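Local coordinates for DNA ligase (Alteromonas mediterranea, PDB 6GDR), which seals breaks in the DNA backbone as a minimal Lig E-type ligase, probably ATP-dependent, that binds DNA and holds AMP in its pocket, at residues 274-277 with 278-282; 239-242 with 243-247. One frame throughout, in Å; residues are numbered along the deposited sequence.

Contact 1. Residues 274-277 with 278-282; sequences GVTK and NGKPR. With nucleotides of chain A.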
# COMPACT_ATOMS: atom_id res chain seq x y z
N GLY D 274 -0.82 -10.17 6.71
CA GLY D 274 -2.20 -10.56 6.58
C GLY D 274 -2.40 -11.65 5.54
O GLY D 274 -1.46 -12.26 5.04
N VAL D 275 -3.68 -11.88 5.21
CA VAL D 275 -4.07 -12.93 4.28
C VAL D 275 -5.02 -12.35 3.24
O VAL D 275 -5.65 -11.31 3.45
CB VAL D 275 -4.73 -14.12 5.00
CG1 VAL D 275 -3.70 -14.87 5.83
CG2 VAL D 275 -5.88 -13.65 5.87
N THR D 276 -5.11 -13.04 2.12
CA THR D 276 -5.97 -12.62 1.01
C THR D 276 -7.40 -13.08 1.28
O THR D 276 -7.73 -13.59 2.35
CB THR D 276 -5.44 -13.18 -0.31
OG1 THR D 276 -5.58 -14.60 -0.32
CG2 THR D 276 -3.97 -12.82 -0.50
N LYS D 277 -8.27 -12.89 0.29
CA LYS D 277 -9.62 -13.44 0.38
C LYS D 277 -9.59 -14.95 0.56
O LYS D 277 -10.41 -15.51 1.29
CB LYS D 277 -10.43 -13.07 -0.86
CG LYS D 277 -10.98 -11.66 -0.88
CD LYS D 277 -11.71 -11.38 -2.18
CE LYS D 277 -12.46 -10.06 -2.14
NZ LYS D 277 -13.18 -9.80 -3.42
N ASN D 278 -8.65 -15.62 -0.11
CA ASN D 278 -8.52 -17.07 -0.05
C ASN D 278 -7.61 -17.53 1.09
O ASN D 278 -7.12 -18.66 1.06
CB ASN D 278 -8.00 -17.60 -1.39
CG ASN D 278 -8.81 -17.08 -2.56
OD1 ASN D 278 -10.02 -16.90 -2.47
ND2 ASN D 278 -8.14 -16.84 -3.68
N GLY D 279 -7.36 -16.67 2.08
CA GLY D 279 -6.57 -17.05 3.23
C GLY D 279 -5.10 -17.29 2.98
O GLY D 279 -4.43 -17.85 3.84
N LYS D 280 -4.58 -16.87 1.83
CA LYS D 280 -3.17 -17.10 1.53
C LYS D 280 -2.33 -15.94 2.05
O LYS D 280 -2.75 -14.78 1.97
CB LYS D 280 -2.95 -17.26 0.03
CG LYS D 280 -3.91 -18.24 -0.63
CD LYS D 280 -3.19 -19.41 -1.28
CE LYS D 280 -4.18 -20.44 -1.81
NZ LYS D 280 -3.50 -21.64 -2.35
N PRO D 281 -1.13 -16.19 2.60
CA PRO D 281 -0.32 -15.09 3.12
C PRO D 281 0.05 -14.11 2.02
O PRO D 281 0.37 -14.50 0.90
CB PRO D 281 0.91 -15.79 3.70
CG PRO D 281 0.54 -17.22 3.82
CD PRO D 281 -0.45 -17.49 2.74
N ARG D 282 0.02 -12.82 2.36
CA ARG D 282 0.32 -11.76 1.41
C ARG D 282 1.69 -11.16 1.70
O ARG D 282 2.09 -11.00 2.86
CB ARG D 282 -0.74 -10.66 1.46
CG ARG D 282 -0.39 -9.47 0.59
CD ARG D 282 -1.60 -8.69 0.10
NE ARG D 282 -2.05 -7.70 1.07
CZ ARG D 282 -2.78 -6.63 0.76
NH1 ARG D 282 -3.13 -6.39 -0.50
NH2 ARG D 282 -3.15 -5.78 1.71
P DG A 14 -4.69 -15.43 -3.89
OP1 DG A 14 -5.66 -15.44 -2.77
OP2 DG A 14 -4.50 -16.65 -4.71
O5' DG A 14 -5.06 -14.23 -4.87
C5' DG A 14 -5.35 -12.94 -4.34
C4' DG A 14 -5.70 -11.96 -5.45
O4' DG A 14 -4.50 -11.63 -6.19
C3' DG A 14 -6.70 -12.49 -6.48
O3' DG A 14 -7.91 -11.73 -6.43
C2' DG A 14 -5.99 -12.35 -7.83
C1' DG A 14 -4.84 -11.41 -7.53
N9 DG A 14 -3.65 -11.63 -8.35
C8 DG A 14 -2.89 -12.77 -8.41
N7 DG A 14 -1.88 -12.68 -9.23
C5 DG A 14 -1.97 -11.40 -9.75
C6 DG A 14 -1.16 -10.73 -10.69
O6 DG A 14 -0.15 -11.15 -11.27
N1 DG A 14 -1.60 -9.43 -10.93
C2 DG A 14 -2.71 -8.86 -10.35
N2 DG A 14 -2.98 -7.60 -10.71
N3 DG A 14 -3.48 -9.47 -9.47
C4 DG A 14 -3.06 -10.74 -9.21
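Val-275 and Thr-276 meet Lys-280 and Pro-281 in a tight local turn, part of the loop joining strands 267-272 and 285-289 of the OB-like domain, and the turn holds a DNA phosphate at its mouth through the Thr-276 hydroxyl. A type I beta turn runs from Thr-276 to Gly-279, closed by Gly-279 N on Thr-276 O at 3.1 Å. Behind it, Thr-276 N bonds Lys-280 O at 2.9 Å and Arg-282 N bonds Gly-274 O, clamping the two arms together; a single bridge pairs Val-275 with Pro-281. Gly-279 turns the chain with positive phi. The hydroxyl of Thr-276 sits between backbone N and carbonyl carbon (chi1 67°), which aims it into the mouth of the turn. There Thr-276 OG1 accepts Lys-280 N at 3.3 Å and, weakly, Asn-278 N, while donating to OP1 of DG14 of chain A at 2.6 Å. Two backbone N-H groups thus probably polarise the hydroxyl that grips the phosphate. Asn-278 ND2 lies 3.0 Å from OP1 of DG14 of chain A. A valine here would remove the hydroxyl, so that the N-H of Lys-280 would probably lose its acceptor and the phosphate its donor. The loop reaches from the OB-like domain to the ligase domain: Lys-277 N bonds Glu-82 and the Thr-276 side chain touches the same residue on helix 81-89, Arg-282 forms a salt bridge with Asp-36, and, within the OB-like domain, Pro-281 rests on Phe-270 and Phe-272 of strand 267-272.

Contact 2. Residues 239-242 with 243-247; sequences VETP and AGVQF. With nucleotides of chain A.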
# COMPACT_ATOMS: atom_id res chain seq x y z
N VAL D 239 5.16 -24.31 -0.26
CA VAL D 239 5.02 -24.61 1.15
C VAL D 239 3.54 -24.80 1.47
O VAL D 239 2.66 -24.49 0.68
CB VAL D 239 5.66 -23.52 2.04
CG1 VAL D 239 7.14 -23.36 1.71
CG2 VAL D 239 4.93 -22.19 1.88
N GLU D 240 3.27 -25.33 2.66
CA GLU D 240 1.90 -25.57 3.11
C GLU D 240 1.83 -25.35 4.61
O GLU D 240 2.67 -25.85 5.35
CB GLU D 240 1.44 -26.99 2.75
CG GLU D 240 0.11 -27.38 3.36
CD GLU D 240 -0.41 -28.70 2.81
OE1 GLU D 240 -0.90 -28.71 1.66
OE2 GLU D 240 -0.33 -29.72 3.53
N THR D 241 0.82 -24.60 5.04
CA THR D 241 0.66 -24.31 6.46
C THR D 241 -0.04 -25.46 7.16
O THR D 241 -0.74 -26.26 6.52
CB THR D 241 -0.14 -23.02 6.64
OG1 THR D 241 -1.48 -23.22 6.18
CG2 THR D 241 0.50 -21.88 5.88
N PRO D 242 0.12 -25.58 8.48
CA PRO D 242 -0.58 -26.65 9.21
C PRO D 242 -2.08 -26.66 8.97
O PRO D 242 -2.70 -27.73 9.03
CB PRO D 242 -0.24 -26.35 10.67
CG PRO D 242 1.06 -25.62 10.61
CD PRO D 242 1.01 -24.80 9.36
N ALA D 243 -2.68 -25.51 8.70
CA ALA D 243 -4.11 -25.44 8.44
C ALA D 243 -4.49 -25.95 7.06
O ALA D 243 -5.68 -25.98 6.74
CB ALA D 243 -4.60 -24.00 8.61
N GLY D 244 -3.52 -26.36 6.24
CA GLY D 244 -3.81 -26.89 4.93
C GLY D 244 -3.78 -25.88 3.81
O GLY D 244 -4.29 -26.18 2.72
N VAL D 245 -3.21 -24.70 4.03
CA VAL D 245 -3.13 -23.65 3.01
C VAL D 245 -1.78 -23.75 2.33
O VAL D 245 -0.73 -23.72 3.00
CB VAL D 245 -3.35 -22.26 3.62
CG1 VAL D 245 -3.09 -21.17 2.59
CG2 VAL D 245 -4.77 -22.14 4.16
N GLN D 246 -1.79 -23.86 1.01
CA GLN D 246 -0.58 -23.98 0.21
C GLN D 246 -0.33 -22.70 -0.57
O GLN D 246 -1.26 -22.09 -1.10
CB GLN D 246 -0.67 -25.17 -0.75
CG GLN D 246 -1.84 -25.08 -1.74
CD GLN D 246 -2.76 -26.28 -1.69
OE1 GLN D 246 -2.71 -27.09 -0.76
NE2 GLN D 246 -3.62 -26.40 -2.69
N PHE D 247 0.94 -22.30 -0.63
CA PHE D 247 1.32 -21.11 -1.38
C PHE D 247 2.80 -21.21 -1.71
O PHE D 247 3.55 -21.95 -1.06
CB PHE D 247 1.04 -19.83 -0.58
CG PHE D 247 1.91 -19.66 0.63
CD1 PHE D 247 3.03 -18.85 0.59
CD2 PHE D 247 1.60 -20.32 1.81
CE1 PHE D 247 3.84 -18.70 1.70
CE2 PHE D 247 2.40 -20.17 2.93
CZ PHE D 247 3.52 -19.36 2.87
P DG A 13 1.56 -17.54 -5.01
OP1 DG A 13 1.15 -18.73 -4.23
OP2 DG A 13 1.63 -17.62 -6.49
O5' DG A 13 0.60 -16.32 -4.64
C5' DG A 13 0.31 -16.03 -3.28
C4' DG A 13 -0.82 -15.02 -3.18
O4' DG A 13 -0.37 -13.73 -3.68
C3' DG A 13 -2.07 -15.37 -3.99
O3' DG A 13 -3.26 -15.02 -3.29
C2' DG A 13 -1.90 -14.56 -5.26
C1' DG A 13 -1.17 -13.32 -4.77
N9 DG A 13 -0.31 -12.71 -5.78
C8 DG A 13 0.72 -13.31 -6.46
N7 DG A 13 1.31 -12.52 -7.31
C5 DG A 13 0.63 -11.32 -7.19
C6 DG A 13 0.82 -10.09 -7.86
O6 DG A 13 1.66 -9.82 -8.73
N1 DG A 13 -0.09 -9.13 -7.44
C2 DG A 13 -1.06 -9.33 -6.49
N2 DG A 13 -1.85 -8.27 -6.21
N3 DG A 13 -1.25 -10.47 -5.85
C4 DG A 13 -0.37 -11.42 -6.25
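Val-239 lays one methyl over the face of the Phe-247 ring in the hairpin formed by strands 234-240 and 246-249. Val-239 CG2 stands 3.5 Å from the centroid of the Phe-247 ring and 20° off the normal, a CH-pi contact displaced toward the rim. Thr-241 approaches differently, its side chain roughly perpendicular to that of Phe-247, bringing CG2 to the ring edge 3.9 Å from CE2. A chi1 of 68° sets the Phe-247 ring between its own backbone N and carbonyl carbon, folded back toward these two neighbours. Beneath the side chains Val-239 and Phe-247 form an antiparallel hydrogen-bonded pair, with Val-239 N to Phe-247 O at 3.0 Å. Glu-240 and Gln-246, a non-hydrogen-bonded pair on the other face, lie side by side with carboxylate and amide nearly coplanar; Glu-240 OE1 and Gln-246 OE1, 3.4 Å apart, make no hydrogen bond. The reversal is a type I turn, Gly-244 N reaching Thr-241 O at 2.8 Å, and Thr-241 OG1 accepts Val-245 N at 3.1 Å. Chemically, the hairpin is two-sided: one face is apolar and buried, where Phe-247 also meets Phe-270 edge-to-face, whereas the other carries polar groups, and Thr-241 ties the turn by both backbone and hydroxyl.

From the N terminus, contact 2 comes first, closing the hairpin between strands 234-240 and 246-249, at one edge of the five-stranded antiparallel sheet. After helix 255-258 and strand 267-272 the chain reaches contact 1, which closes the loop before strand 285-289 at the sheet's other edge. The two follow in series, neither nested nor crossed, yet their centres lie 11 Å apart and they touch. Lys-280 NZ sits 2.6 Å from Gln-246 O, a probable hydrogen bond, and Pro-281 CG packs on Phe-247 CE2. The OB-like domain thus brings the loop of contact 1, at DG14 of chain A, against the second arm of the contact 2 hairpin, whose Phe-247 lies near DG13 of chain A.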